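Local coordinates for glutamine aminotransferase class-II domain protein (Ruegeria pomeroyi, PDB 3MDN) that probably acts as a glutamine amidotransferase of class II, using an Ntn-type domain to release ammonia from glutamine, at residues D[129-133]-D[134-138]; D[13-16]-D[17-20]; D[238-241]-D[242-245]; D[144-147]-D[148-152]; D[121-124]-D[125-129]. All coordinates share one frame; numbering follows the deposited sequence.

Interaction 1: D[129-133]-D[134-138]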
loop_
_atom_site.group_PDB
_atom_site.type_symbol
_atom_site.label_atom_id
_atom_site.label_comp_id
_atom_site.label_asym_id
_atom_site.label_seq_id
_atom_site.Cartn_x
_atom_site.Cartn_y
_atom_site.Cartn_z
HETATM N N MSE D 129 25.748 10.549 -13.131
HETATM C CA MSE D 129 26.516 10.663 -14.371
HETATM C C MSE D 129 27.654 9.646 -14.416
HETATM O O MSE D 129 28.053 9.196 -15.488
HETATM C CB MSE D 129 27.080 12.079 -14.478
HETATM C CG MSE D 129 27.661 12.511 -15.854
HETATM SE SE MSE D 129 28.953 14.005 -15.595
HETATM C CE MSE D 129 30.223 13.103 -14.370
ATOM N N ALA D 130 28.159 9.285 -13.238
ATOM C CA ALA D 130 29.234 8.299 -13.106
ATOM C C ALA D 130 28.798 6.862 -13.337
ATOM O O ALA D 130 29.642 6.004 -13.477
ATOM C CB ALA D 130 29.890 8.401 -11.747
ATOM N N ILE D 131 27.503 6.579 -13.338
ATOM C CA ILE D 131 27.060 5.224 -13.608
ATOM C C ILE D 131 27.243 4.878 -15.106
ATOM O O ILE D 131 26.818 5.656 -15.956
ATOM C CB ILE D 131 25.571 5.026 -13.176
ATOM C CG1 ILE D 131 25.415 5.213 -11.660
ATOM C CG2 ILE D 131 25.071 3.648 -13.596
ATOM C CD1 ILE D 131 23.941 5.523 -11.220
ATOM N N ALA D 132 27.850 3.730 -15.434
ATOM C CA ALA D 132 28.001 3.332 -16.853
ATOM C C ALA D 132 26.630 3.196 -17.495
ATOM O O ALA D 132 25.676 2.789 -16.823
ATOM C CB ALA D 132 28.765 2.020 -17.009
ATOM N N ASP D 133 26.556 3.517 -18.788
ATOM C CA ASP D 133 25.353 3.357 -19.592
ATOM C C ASP D 133 24.749 1.961 -19.429
ATOM O O ASP D 133 23.537 1.806 -19.363
ATOM C CB ASP D 133 25.659 3.577 -21.092
ATOM C CG ASP D 133 26.218 4.969 -21.407
ATOM O OD1 ASP D 133 26.723 5.141 -22.536
ATOM O OD2 ASP D 133 26.160 5.888 -20.557
ATOM N N GLU D 134 25.601 0.943 -19.409
ATOM C CA GLU D 134 25.157 -0.451 -19.329
ATOM C C GLU D 134 24.242 -0.703 -18.112
ATOM O O GLU D 134 23.333 -1.529 -18.154
ATOM C CB GLU D 134 26.396 -1.357 -19.200
ATOM C CG GLU D 134 26.159 -2.846 -19.483
ATOM C CD GLU D 134 27.392 -3.705 -19.183
ATOM O OE1 GLU D 134 28.538 -3.185 -19.194
ATOM O OE2 GLU D 134 27.206 -4.917 -18.943
ATOM N N PHE D 135 24.519 -0.027 -17.007
ATOM C CA PHE D 135 23.780 -0.303 -15.788
ATOM C C PHE D 135 22.792 0.802 -15.450
ATOM O O PHE D 135 22.034 0.676 -14.481
ATOM C CB PHE D 135 24.727 -0.621 -14.598
ATOM C CG PHE D 135 25.586 -1.840 -14.828
ATOM C CD1 PHE D 135 25.067 -3.103 -14.656
ATOM C CD2 PHE D 135 26.900 -1.708 -15.277
ATOM C CE1 PHE D 135 25.870 -4.234 -14.884
ATOM C CE2 PHE D 135 27.695 -2.806 -15.526
ATOM C CZ PHE D 135 27.176 -4.075 -15.323
ATOM N N TYR D 136 22.780 1.859 -16.264
ATOM C CA TYR D 136 21.955 3.022 -15.950
ATOM C C TYR D 136 20.456 2.681 -15.928
ATOM O O TYR D 136 19.693 3.210 -15.109
ATOM C CB TYR D 136 22.259 4.219 -16.854
ATOM C CG TYR D 136 21.761 5.503 -16.242
ATOM C CD1 TYR D 136 20.475 5.978 -16.518
ATOM C CD2 TYR D 136 22.557 6.219 -15.361
ATOM C CE1 TYR D 136 20.013 7.147 -15.927
ATOM C CE2 TYR D 136 22.108 7.386 -14.764
ATOM C CZ TYR D 136 20.839 7.851 -15.050
ATOM O OH TYR D 136 20.391 9.020 -14.448
ATOM N N THR D 137 20.049 1.779 -16.809
ATOM C CA THR D 137 18.691 1.298 -16.823
ATOM C C THR D 137 18.201 0.755 -15.447
ATOM O O THR D 137 17.014 0.773 -15.164
ATOM C CB THR D 137 18.527 0.220 -17.910
ATOM O OG1 THR D 137 17.167 -0.183 -17.965
ATOM C CG2 THR D 137 19.409 -1.008 -17.596
ATOM N N TYR D 138 19.108 0.257 -14.615
ATOM C CA TYR D 138 18.754 -0.206 -13.273
ATOM C C TYR D 138 18.577 0.939 -12.245
ATOM O O TYR D 138 18.235 0.682 -11.091
ATOM C CB TYR D 138 19.809 -1.201 -12.759
ATOM C CG TYR D 138 19.977 -2.391 -13.680
ATOM C CD1 TYR D 138 21.111 -2.540 -14.464
ATOM C CD2 TYR D 138 18.973 -3.356 -13.794
ATOM C CE1 TYR D 138 21.249 -3.638 -15.330
ATOM C CE2 TYR D 138 19.104 -4.444 -14.656
ATOM C CZ TYR D 138 20.246 -4.586 -15.408
ATOM O OH TYR D 138 20.375 -5.653 -16.279
#
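Ile131 packs against Tyr136 where the chain turns from helix 124-129 into the short, weakly bonded helix 133-136, a local contact round a turn in the class-II amidotransferase domain. The tight part is the inner side. Ile131 CB lies 3.9 Å from Tyr136 CD2, close to the plane of the ring and at its edge, so the aliphatic branch point meets the rim of the phenol and not its face. The Tyr136 ring is brought there by its first torsion, with CG anti to the backbone N (chi1 -161°). Ile131 CG2 continues the same patch, 4.4 Å from Phe135 CB, and Leu151 of helix 144-154 closes over Ile131 from beyond the turn.

The outer side, carried by Asp133 and Glu134, is looser and largely exposed. The carboxylate of Glu134 leads away from the turn to a salt bridge with Arg107, while Asp133 makes a long, weak ion pair with Lys125 of the second subunit. Tyr136 OH also leaves the local contact, hydrogen-bonding to Asp128 of that subunit, so the ring joins the turn to the subunit interface.

Two backbone bonds of the i to i+3 kind hold the turn. Phe135 N gives a bond of 3.0 Å to Ala132 O, its donor well above the carbonyl plane; Tyr136 N reaches Asp133 O at 3.2 Å, with an N-H...O angle of 151° and the donor 73° out of the carbonyl plane.

Interaction 2: D[13-16]-D[17-20]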
loop_
_atom_site.group_PDB
_atom_site.type_symbol
_atom_site.label_atom_id
_atom_site.label_comp_id
_atom_site.label_asym_id
_atom_site.label_seq_id
_atom_site.Cartn_x
_atom_site.Cartn_y
_atom_site.Cartn_z
ATOM N N PRO D 13 19.278 -24.335 3.703
ATOM C CA PRO D 13 18.105 -23.473 3.611
ATOM C C PRO D 13 17.274 -23.414 4.892
ATOM O O PRO D 13 17.003 -24.446 5.495
ATOM C CB PRO D 13 17.289 -24.070 2.432
ATOM C CG PRO D 13 18.307 -24.788 1.586
ATOM C CD PRO D 13 19.318 -25.338 2.622
ATOM N N ILE D 14 16.894 -22.201 5.291
ATOM C CA ILE D 14 15.937 -21.961 6.381
ATOM C C ILE D 14 14.747 -21.057 5.907
ATOM O O ILE D 14 14.840 -20.387 4.883
ATOM C CB ILE D 14 16.647 -21.311 7.590
ATOM C CG1 ILE D 14 17.304 -19.986 7.170
ATOM C CG2 ILE D 14 17.754 -22.264 8.189
ATOM C CD1 ILE D 14 17.929 -19.207 8.315
ATOM N N PHE D 15 13.633 -21.060 6.639
ATOM C CA PHE D 15 12.576 -20.116 6.389
ATOM C C PHE D 15 13.066 -18.693 6.632
ATOM O O PHE D 15 13.763 -18.415 7.623
ATOM C CB PHE D 15 11.358 -20.414 7.272
ATOM C CG PHE D 15 10.714 -21.754 7.007
ATOM C CD1 PHE D 15 9.848 -21.926 5.926
ATOM C CD2 PHE D 15 10.966 -22.843 7.850
ATOM C CE1 PHE D 15 9.240 -23.172 5.679
ATOM C CE2 PHE D 15 10.380 -24.083 7.616
ATOM C CZ PHE D 15 9.499 -24.247 6.523
ATOM N N LEU D 16 12.710 -17.777 5.739
ATOM C CA LEU D 16 13.251 -16.424 5.833
ATOM C C LEU D 16 13.027 -15.863 7.246
ATOM O O LEU D 16 13.924 -15.259 7.831
ATOM C CB LEU D 16 12.666 -15.499 4.764
ATOM C CG LEU D 16 12.662 -15.989 3.306
ATOM C CD1 LEU D 16 12.145 -14.889 2.370
ATOM C CD2 LEU D 16 14.020 -16.489 2.813
ATOM N N GLU D 17 11.837 -16.106 7.792
ATOM C CA GLU D 17 11.504 -15.631 9.128
ATOM C C GLU D 17 12.497 -16.061 10.224
ATOM O O GLU D 17 12.644 -15.349 11.200
ATOM C CB GLU D 17 10.080 -16.047 9.516
ATOM C CG GLU D 17 9.880 -17.539 9.723
ATOM C CD GLU D 17 8.472 -17.885 10.198
ATOM O OE1 GLU D 17 7.645 -16.957 10.334
ATOM O OE2 GLU D 17 8.169 -19.082 10.406
ATOM N N ASP D 18 13.159 -17.209 10.059
ATOM C CA ASP D 18 14.022 -17.782 11.107
ATOM C C ASP D 18 15.279 -16.942 11.333
ATOM O O ASP D 18 16.014 -17.139 12.305
ATOM C CB ASP D 18 14.370 -19.241 10.798
ATOM C CG ASP D 18 13.140 -20.152 10.839
ATOM O OD1 ASP D 18 12.091 -19.681 11.345
ATOM O OD2 ASP D 18 13.211 -21.326 10.370
ATOM N N VAL D 19 15.503 -16.004 10.413
ATOM C CA VAL D 19 16.446 -14.910 10.583
ATOM C C VAL D 19 15.712 -13.575 10.781
ATOM O O VAL D 19 16.043 -12.796 11.684
ATOM C CB VAL D 19 17.322 -14.782 9.348
ATOM C CG1 VAL D 19 17.556 -13.303 9.002
ATOM C CG2 VAL D 19 18.599 -15.563 9.537
ATOM N N ILE D 20 14.691 -13.341 9.950
ATOM C CA ILE D 20 14.101 -12.009 9.757
ATOM C C ILE D 20 13.520 -11.386 11.028
ATOM O O ILE D 20 12.316 -11.453 11.281
ATOM C CB ILE D 20 13.077 -12.029 8.587
ATOM C CG1 ILE D 20 13.828 -12.170 7.257
ATOM C CG2 ILE D 20 12.187 -10.779 8.594
ATOM C CD1 ILE D 20 12.943 -12.062 5.998
#
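Leu16 O accepts two backbone hydrogen bonds, from Val19 N at 3.1 Å and from Ile20 N at 3.0 Å, as the chain leaves strand 13-15 and coils into a helical turn. The two donors differ in approach: Ile20 N lies in the carbonyl plane, whereas Val19 N stands above it. One residue earlier, Asp18 N bonds to Phe15 O at 2.8 Å, again from above the plane.

Around this backbone grip, the side chains of Phe15 and Asp18 run alongside each other. Asp18 OD2 sits at the edge of the Phe15 ring, in its plane and 3.7 Å from CD2, with ring and carboxylate turned 78° apart. Ile20 CD1 packs on Leu16 CB at 3.7 Å. On the buried side, Ile14 CD1 meets Val19 CG2 at 3.9 Å, the two side chains crossing at about a right angle; CG1 of Ile14, set between the backbone N and the carbonyl carbon (chi1 58°), carries CD1 to that methyl.

Phe84 of strand 84-87 covers Ile14, Leu16 and Val19, while Arg54 of the third subunit makes a cation-pi contact with Phe15. The carboxylate oxygen at the ring edge faces the weakly positive C-H rim, a placement likely to be mildly favourable electrostatically.

Interaction 3: D[238-241]-D[242-245]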
loop_
_atom_site.group_PDB
_atom_site.type_symbol
_atom_site.label_atom_id
_atom_site.label_comp_id
_atom_site.label_asym_id
_atom_site.label_seq_id
_atom_site.Cartn_x
_atom_site.Cartn_y
_atom_site.Cartn_z
ATOM N N GLU D 238 32.786 -9.622 15.575
ATOM C CA GLU D 238 32.683 -8.309 14.967
ATOM C C GLU D 238 33.538 -8.209 13.679
ATOM O O GLU D 238 34.717 -8.542 13.701
ATOM C CB GLU D 238 33.113 -7.208 15.970
ATOM C CG GLU D 238 32.901 -5.781 15.376
ATOM C CD GLU D 238 33.142 -4.645 16.376
ATOM O OE1 GLU D 238 32.974 -4.847 17.586
ATOM O OE2 GLU D 238 33.507 -3.526 15.954
ATOM N N LEU D 239 32.975 -7.729 12.572
ATOM C CA LEU D 239 33.803 -7.441 11.414
ATOM C C LEU D 239 34.314 -6.017 11.625
ATOM O O LEU D 239 33.543 -5.072 11.637
ATOM C CB LEU D 239 33.003 -7.575 10.091
ATOM C CG LEU D 239 33.686 -7.232 8.758
ATOM C CD1 LEU D 239 34.792 -8.220 8.395
ATOM C CD2 LEU D 239 32.657 -7.175 7.610
ATOM N N ARG D 240 35.617 -5.862 11.822
ATOM C CA ARG D 240 36.185 -4.531 12.056
ATOM C C ARG D 240 36.066 -3.603 10.836
ATOM O O ARG D 240 36.002 -4.078 9.687
ATOM C CB ARG D 240 37.638 -4.665 12.531
ATOM C CG ARG D 240 37.733 -5.401 13.874
ATOM C CD ARG D 240 39.167 -5.482 14.456
ATOM N NE ARG D 240 40.205 -5.744 13.445
ATOM C CZ ARG D 240 40.357 -6.894 12.777
ATOM N NH1 ARG D 240 39.543 -7.926 12.994
ATOM N NH2 ARG D 240 41.335 -7.007 11.879
ATOM N N PRO D 241 36.015 -2.277 11.079
ATOM C CA PRO D 241 36.037 -1.313 9.972
ATOM C C PRO D 241 37.290 -1.534 9.115
ATOM O O PRO D 241 38.306 -1.928 9.653
ATOM C CB PRO D 241 36.137 0.059 10.672
ATOM C CG PRO D 241 35.921 -0.185 12.103
ATOM C CD PRO D 241 36.193 -1.635 12.394
ATOM N N GLY D 242 37.217 -1.305 7.805
ATOM C CA GLY D 242 38.400 -1.511 6.943
ATOM C C GLY D 242 38.594 -2.976 6.554
ATOM O O GLY D 242 39.708 -3.402 6.244
ATOM N N ARG D 243 37.502 -3.743 6.560
ATOM C CA ARG D 243 37.540 -5.212 6.361
ATOM C C ARG D 243 36.402 -5.690 5.450
ATOM O O ARG D 243 35.347 -5.085 5.435
ATOM C CB ARG D 243 37.416 -5.965 7.714
ATOM C CG ARG D 243 38.516 -5.701 8.714
ATOM C CD ARG D 243 39.856 -6.311 8.260
ATOM N NE ARG D 243 39.962 -7.704 8.680
ATOM C CZ ARG D 243 41.001 -8.491 8.436
ATOM N NH1 ARG D 243 42.033 -8.042 7.748
ATOM N NH2 ARG D 243 41.006 -9.731 8.882
HETATM N N MSE D 244 36.635 -6.787 4.732
HETATM C CA MSE D 244 35.615 -7.430 3.896
HETATM C C MSE D 244 35.530 -8.920 4.210
HETATM O O MSE D 244 36.552 -9.615 4.294
HETATM C CB MSE D 244 35.886 -7.228 2.393
HETATM C CG MSE D 244 34.920 -8.026 1.477
HETATM SE SE MSE D 244 34.949 -7.463 -0.431
HETATM C CE MSE D 244 34.508 -5.632 -0.108
ATOM N N LEU D 245 34.304 -9.398 4.366
ATOM C CA LEU D 245 34.060 -10.762 4.739
ATOM C C LEU D 245 33.548 -11.485 3.505
ATOM O O LEU D 245 32.736 -10.936 2.748
ATOM C CB LEU D 245 32.974 -10.779 5.809
ATOM C CG LEU D 245 32.442 -12.125 6.302
ATOM C CD1 LEU D 245 33.547 -12.841 7.134
ATOM C CD2 LEU D 245 31.148 -11.928 7.125
#
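A G1 beta bulge opens strand 243-248: Gly242 and Arg243 both face Arg201 of strand 197-203, and the contact folds the preceding loop over this irregularity. Gly242 has phi 82° and psi 25°, angles at which a CB would be jammed against Pro241 O.

Beyond it, the aliphatic base of Arg243 fits into the turn. Its CB lies 3.5 Å from Leu239 CD1 and 3.1 Å from Arg240 O, while Leu239 CD2 packs 4.0 Å from Leu245 CB. Arg243 bends twice along its chain, which brings its guanidinium beside that of Arg240. Arg240 NH2 stands over one face of the Arg243 group, toward its rim and 3.6 Å from NE, the two planes 40° apart. This cationic pair lies beside acids: Arg243 makes salt bridges to Asp256 and Glu254, and Arg240 has a long, weak ion pair with Glu254. Replacing Arg243 by an alanine would probably leave Asp256 without this cationic mate and deprive Arg240 of the flat group beneath its NH2.

On the sheet, backbone bonds tie Gly242 and Arg243 to Arg201 and Met244 to Arg255, placing the strand between 197-203 and 251-256, while Leu245 also touches Tyr213 of strand 212-216.

Interaction 4: D[144-147]-D[148-152]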
loop_
_atom_site.group_PDB
_atom_site.type_symbol
_atom_site.label_atom_id
_atom_site.label_comp_id
_atom_site.label_asym_id
_atom_site.label_seq_id
_atom_site.Cartn_x
_atom_site.Cartn_y
_atom_site.Cartn_z
ATOM N N ASP D 144 21.570 7.131 -2.430
ATOM C CA ASP D 144 23.019 6.906 -2.512
ATOM C C ASP D 144 23.364 5.441 -2.497
ATOM O O ASP D 144 24.298 5.023 -3.156
ATOM C CB ASP D 144 23.775 7.643 -1.422
ATOM C CG ASP D 144 23.216 7.381 -0.012
ATOM O OD1 ASP D 144 22.476 6.400 0.211
ATOM O OD2 ASP D 144 23.544 8.171 0.902
ATOM N N SER D 145 22.600 4.656 -1.748
ATOM C CA SER D 145 22.806 3.211 -1.711
ATOM C C SER D 145 22.726 2.597 -3.096
ATOM O O SER D 145 23.530 1.739 -3.438
ATOM C CB SER D 145 21.758 2.555 -0.815
ATOM O OG SER D 145 21.850 3.082 0.495
ATOM N N GLU D 146 21.739 3.027 -3.877
ATOM C CA GLU D 146 21.496 2.454 -5.202
ATOM C C GLU D 146 22.610 2.853 -6.156
ATOM O O GLU D 146 23.097 2.035 -6.917
ATOM C CB GLU D 146 20.122 2.841 -5.730
ATOM C CG GLU D 146 19.754 2.114 -7.024
ATOM C CD GLU D 146 18.421 2.494 -7.599
ATOM O OE1 GLU D 146 18.009 3.686 -7.488
ATOM O OE2 GLU D 146 17.799 1.593 -8.227
ATOM N N VAL D 147 23.044 4.104 -6.074
ATOM C CA VAL D 147 24.264 4.516 -6.763
ATOM C C VAL D 147 25.486 3.646 -6.431
ATOM O O VAL D 147 26.154 3.143 -7.336
ATOM C CB VAL D 147 24.622 5.993 -6.483
ATOM C CG1 VAL D 147 25.804 6.431 -7.389
ATOM C CG2 VAL D 147 23.442 6.856 -6.793
ATOM N N LEU D 148 25.770 3.452 -5.148
ATOM C CA LEU D 148 26.927 2.680 -4.760
ATOM C C LEU D 148 26.889 1.302 -5.466
ATOM O O LEU D 148 27.903 0.798 -5.966
ATOM C CB LEU D 148 26.942 2.503 -3.240
ATOM C CG LEU D 148 28.208 2.612 -2.369
ATOM C CD1 LEU D 148 28.068 1.682 -1.185
ATOM C CD2 LEU D 148 29.529 2.344 -3.109
ATOM N N PHE D 149 25.720 0.682 -5.478
ATOM C CA PHE D 149 25.568 -0.649 -6.080
ATOM C C PHE D 149 25.820 -0.600 -7.582
ATOM O O PHE D 149 26.565 -1.395 -8.122
ATOM C CB PHE D 149 24.162 -1.184 -5.818
ATOM C CG PHE D 149 23.845 -2.505 -6.498
ATOM C CD1 PHE D 149 24.742 -3.563 -6.493
ATOM C CD2 PHE D 149 22.587 -2.701 -7.067
ATOM C CE1 PHE D 149 24.395 -4.799 -7.076
ATOM C CE2 PHE D 149 22.246 -3.921 -7.674
ATOM C CZ PHE D 149 23.149 -4.961 -7.668
ATOM N N LEU D 150 25.195 0.342 -8.254
ATOM C CA LEU D 150 25.326 0.405 -9.727
ATOM C C LEU D 150 26.714 0.865 -10.165
ATOM O O LEU D 150 27.224 0.408 -11.197
ATOM C CB LEU D 150 24.244 1.293 -10.320
ATOM C CG LEU D 150 22.852 0.762 -9.977
ATOM C CD1 LEU D 150 21.825 1.683 -10.557
ATOM C CD2 LEU D 150 22.637 -0.683 -10.483
ATOM N N LEU D 151 27.302 1.771 -9.381
ATOM C CA LEU D 151 28.713 2.145 -9.557
ATOM C C LEU D 151 29.648 0.952 -9.376
ATOM O O LEU D 151 30.635 0.826 -10.085
ATOM C CB LEU D 151 29.144 3.215 -8.562
ATOM C CG LEU D 151 28.886 4.725 -8.653
ATOM C CD1 LEU D 151 30.123 5.411 -8.048
ATOM C CD2 LEU D 151 28.714 5.232 -10.068
ATOM N N ALA D 152 29.372 0.095 -8.399
ATOM C CA ALA D 152 30.198 -1.096 -8.213
ATOM C C ALA D 152 30.054 -2.065 -9.402
ATOM O O ALA D 152 31.054 -2.639 -9.857
ATOM C CB ALA D 152 29.885 -1.786 -6.879
#
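Four consecutive i to i+4 backbone bonds define regular alpha-helix from Asp144 to Leu151, running from Leu148 N to Asp144 O at 2.9 Å through to Leu151 N to Val147 O at 2.7 Å. The last has its donor nearly along the C=O axis (C=O...N angle 171°), whereas those before it are somewhat tilted from the carbonyl plane.

Two pairs of side chains spaced four apart lie side by side. Val147 CG1 packs against Leu151 CG at 3.7 Å, and the first torsion of Val147 accounts for it: CG1 is anti to the backbone N (chi1 -172°) and thereby beside the carbonyl carbon, on the side of the next turn. Leu151 CG also comes within 3.4 Å of Val147 O. One residue back, the aliphatic part of Glu146 does the same job more loosely, with CG 4.1 Å from Leu150 CD1.

The carboxylate of Glu146 goes elsewhere. OE1 takes a salt bridge from Arg139 and a hydrogen bond from Gly141 N, while OE2 is bonded by Lys140 N. Other faces of the helix meet different layers of the domain: Leu148 touches Leu172 of helix 161-179, and Phe149 meets the Phe111 ring of strand 109-114 with planes about 15° apart.

Glu146 is buried, but Arg139 and the backbone N-H groups of Gly141 and Lys140 meet its carboxylate and would be expected to favour the ionised form, while its methylenes add to the apolar packing.

Interaction 5: D[121-124]-D[125-129]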
loop_
_atom_site.group_PDB
_atom_site.type_symbol
_atom_site.label_atom_id
_atom_site.label_comp_id
_atom_site.label_asym_id
_atom_site.label_seq_id
_atom_site.Cartn_x
_atom_site.Cartn_y
_atom_site.Cartn_z
ATOM N N GLU D 121 22.757 14.680 -1.638
ATOM C CA GLU D 121 21.763 15.408 -2.441
ATOM C C GLU D 121 22.351 16.613 -3.163
ATOM O O GLU D 121 21.877 16.976 -4.223
ATOM C CB GLU D 121 20.525 15.786 -1.635
ATOM C CG GLU D 121 19.483 14.686 -1.644
ATOM C CD GLU D 121 18.779 14.521 -3.011
ATOM O OE1 GLU D 121 18.210 15.514 -3.540
ATOM O OE2 GLU D 121 18.793 13.385 -3.551
ATOM N N ALA D 122 23.424 17.185 -2.626
ATOM C CA ALA D 122 24.051 18.329 -3.283
ATOM C C ALA D 122 24.838 17.933 -4.552
ATOM O O ALA D 122 25.218 18.805 -5.335
ATOM C CB ALA D 122 24.929 19.106 -2.317
ATOM N N PHE D 123 25.063 16.641 -4.774
ATOM C CA PHE D 123 25.773 16.239 -5.995
ATOM C C PHE D 123 25.173 15.026 -6.695
ATOM O O PHE D 123 25.875 14.298 -7.400
ATOM C CB PHE D 123 27.283 16.041 -5.733
ATOM C CG PHE D 123 27.613 14.989 -4.681
ATOM C CD1 PHE D 123 27.796 15.343 -3.351
ATOM C CD2 PHE D 123 27.786 13.657 -5.041
ATOM C CE1 PHE D 123 28.119 14.383 -2.399
ATOM C CE2 PHE D 123 28.115 12.711 -4.120
ATOM C CZ PHE D 123 28.284 13.065 -2.785
ATOM N N ARG D 124 23.874 14.797 -6.494
ATOM C CA ARG D 124 23.281 13.565 -7.000
ATOM C C ARG D 124 23.517 13.423 -8.497
ATOM O O ARG D 124 23.800 12.327 -8.975
ATOM C CB ARG D 124 21.785 13.439 -6.693
ATOM C CG ARG D 124 21.170 12.213 -7.385
ATOM C CD ARG D 124 20.000 11.629 -6.631
ATOM N NE ARG D 124 18.853 12.499 -6.729
ATOM C CZ ARG D 124 17.945 12.438 -7.696
ATOM N NH1 ARG D 124 16.960 13.298 -7.679
ATOM N NH2 ARG D 124 18.027 11.532 -8.669
ATOM N N LYS D 125 23.415 14.531 -9.222
ATOM C CA LYS D 125 23.575 14.508 -10.676
ATOM C C LYS D 125 24.914 13.895 -11.101
ATOM O O LYS D 125 24.931 12.976 -11.928
ATOM C CB LYS D 125 23.404 15.907 -11.268
ATOM C CG LYS D 125 23.467 15.943 -12.779
ATOM C CD LYS D 125 22.970 17.278 -13.315
ATOM C CE LYS D 125 22.970 17.293 -14.821
ATOM N NZ LYS D 125 22.741 18.654 -15.290
ATOM N N GLN D 126 26.013 14.380 -10.521
ATOM C CA GLN D 126 27.343 13.864 -10.816
ATOM C C GLN D 126 27.497 12.401 -10.405
ATOM O O GLN D 126 28.154 11.618 -11.106
ATOM C CB GLN D 126 28.422 14.702 -10.122
ATOM C CG GLN D 126 28.483 16.165 -10.574
ATOM C CD GLN D 126 27.788 17.093 -9.586
ATOM O OE1 GLN D 126 28.402 18.030 -9.069
ATOM N NE2 GLN D 126 26.511 16.829 -9.304
ATOM N N ALA D 127 26.887 12.015 -9.279
ATOM C CA ALA D 127 26.921 10.613 -8.909
ATOM C C ALA D 127 26.192 9.773 -9.949
ATOM O O ALA D 127 26.666 8.694 -10.315
ATOM C CB ALA D 127 26.350 10.388 -7.522
ATOM N N ASP D 128 25.045 10.263 -10.413
ATOM C CA ASP D 128 24.279 9.566 -11.448
ATOM C C ASP D 128 25.088 9.446 -12.750
ATOM O O ASP D 128 25.083 8.396 -13.385
ATOM C CB ASP D 128 22.949 10.293 -11.737
ATOM C CG ASP D 128 21.864 9.976 -10.715
ATOM O OD1 ASP D 128 22.080 9.084 -9.882
ATOM O OD2 ASP D 128 20.793 10.637 -10.732
HETATM N N MSE D 129 25.748 10.549 -13.131
HETATM C CA MSE D 129 26.516 10.663 -14.371
HETATM C C MSE D 129 27.654 9.646 -14.416
HETATM O O MSE D 129 28.053 9.196 -15.488
HETATM C CB MSE D 129 27.080 12.079 -14.478
HETATM C CG MSE D 129 27.661 12.511 -15.854
HETATM SE SE MSE D 129 28.953 14.005 -15.595
HETATM C CE MSE D 129 30.223 13.103 -14.370
#
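Arg124 and Asp128 make the charged part of the contact, one helical turn apart. Arg124 NH2 stands 3.6 Å from Asp128 OD2, with guanidinium and carboxylate planes 72° apart, so the two groups do not lie flat against each other. The same guanidinium reaches back to Glu121: NE bonds to OE2 at 3.3 Å, meeting it on the syn side, and the three residues form a salt-bridge network. The bend of the Arg124 chain at chi3 (72°) lets the guanidinium lie between the Glu121 and Asp128 carboxylates. Both ends have further partners, since Arg124 NH1 bonds to Arg139 O of the second subunit, while Asp128 takes Tyr136 OH of that subunit and Arg139 of its own chain. Exchanging Arg124 for a leucine would probably leave Glu121 and Asp128 without their shared cation and Arg139 O of the second subunit without this donor.

Backbone bonds belong to the first turn of helix 124-129, with Phe123 at the N-cap position. Ala127 N bonds to Phe123 O at 3.1 Å and Asp128 N to Arg124 O at 2.8 Å, both nearly straight.

Van der Waals packing is lighter. Phe123 CD2 lies 4.3 Å from Ala127 CB, and the amide of Gln126 folds back until NE2 is 3.7 Å from Phe123 CB. Beyond them, Leu175 of helix 161-179 touches Phe123, and Leu172 of that helix touches Ala127.

In the fold
Interactions 1, 4 and 5 form one cluster. Interactions 1 and 5 share Met129, and Tyr136 CE2 lies 3.4 Å from Asp128 O; interaction 4 underlies both, with Leu151 CD2 3.7 Å from Ile131 CG1 and Val147 CG1 3.8 Å from Ala127 O. The centres of interactions 4 and 5 are about 12 Å apart, those of 1 and 4 about 10 Å. Interactions 1 and 5 also both touch the second subunit. Interaction 2, which instead meets the third subunit, lies across the chain's centre from this cluster, its centre about 33 Å from that of interaction 1. Interaction 3 lies at the start of strand 243-248, apart from the others, its nearest atoms about 9 Å from interaction 4.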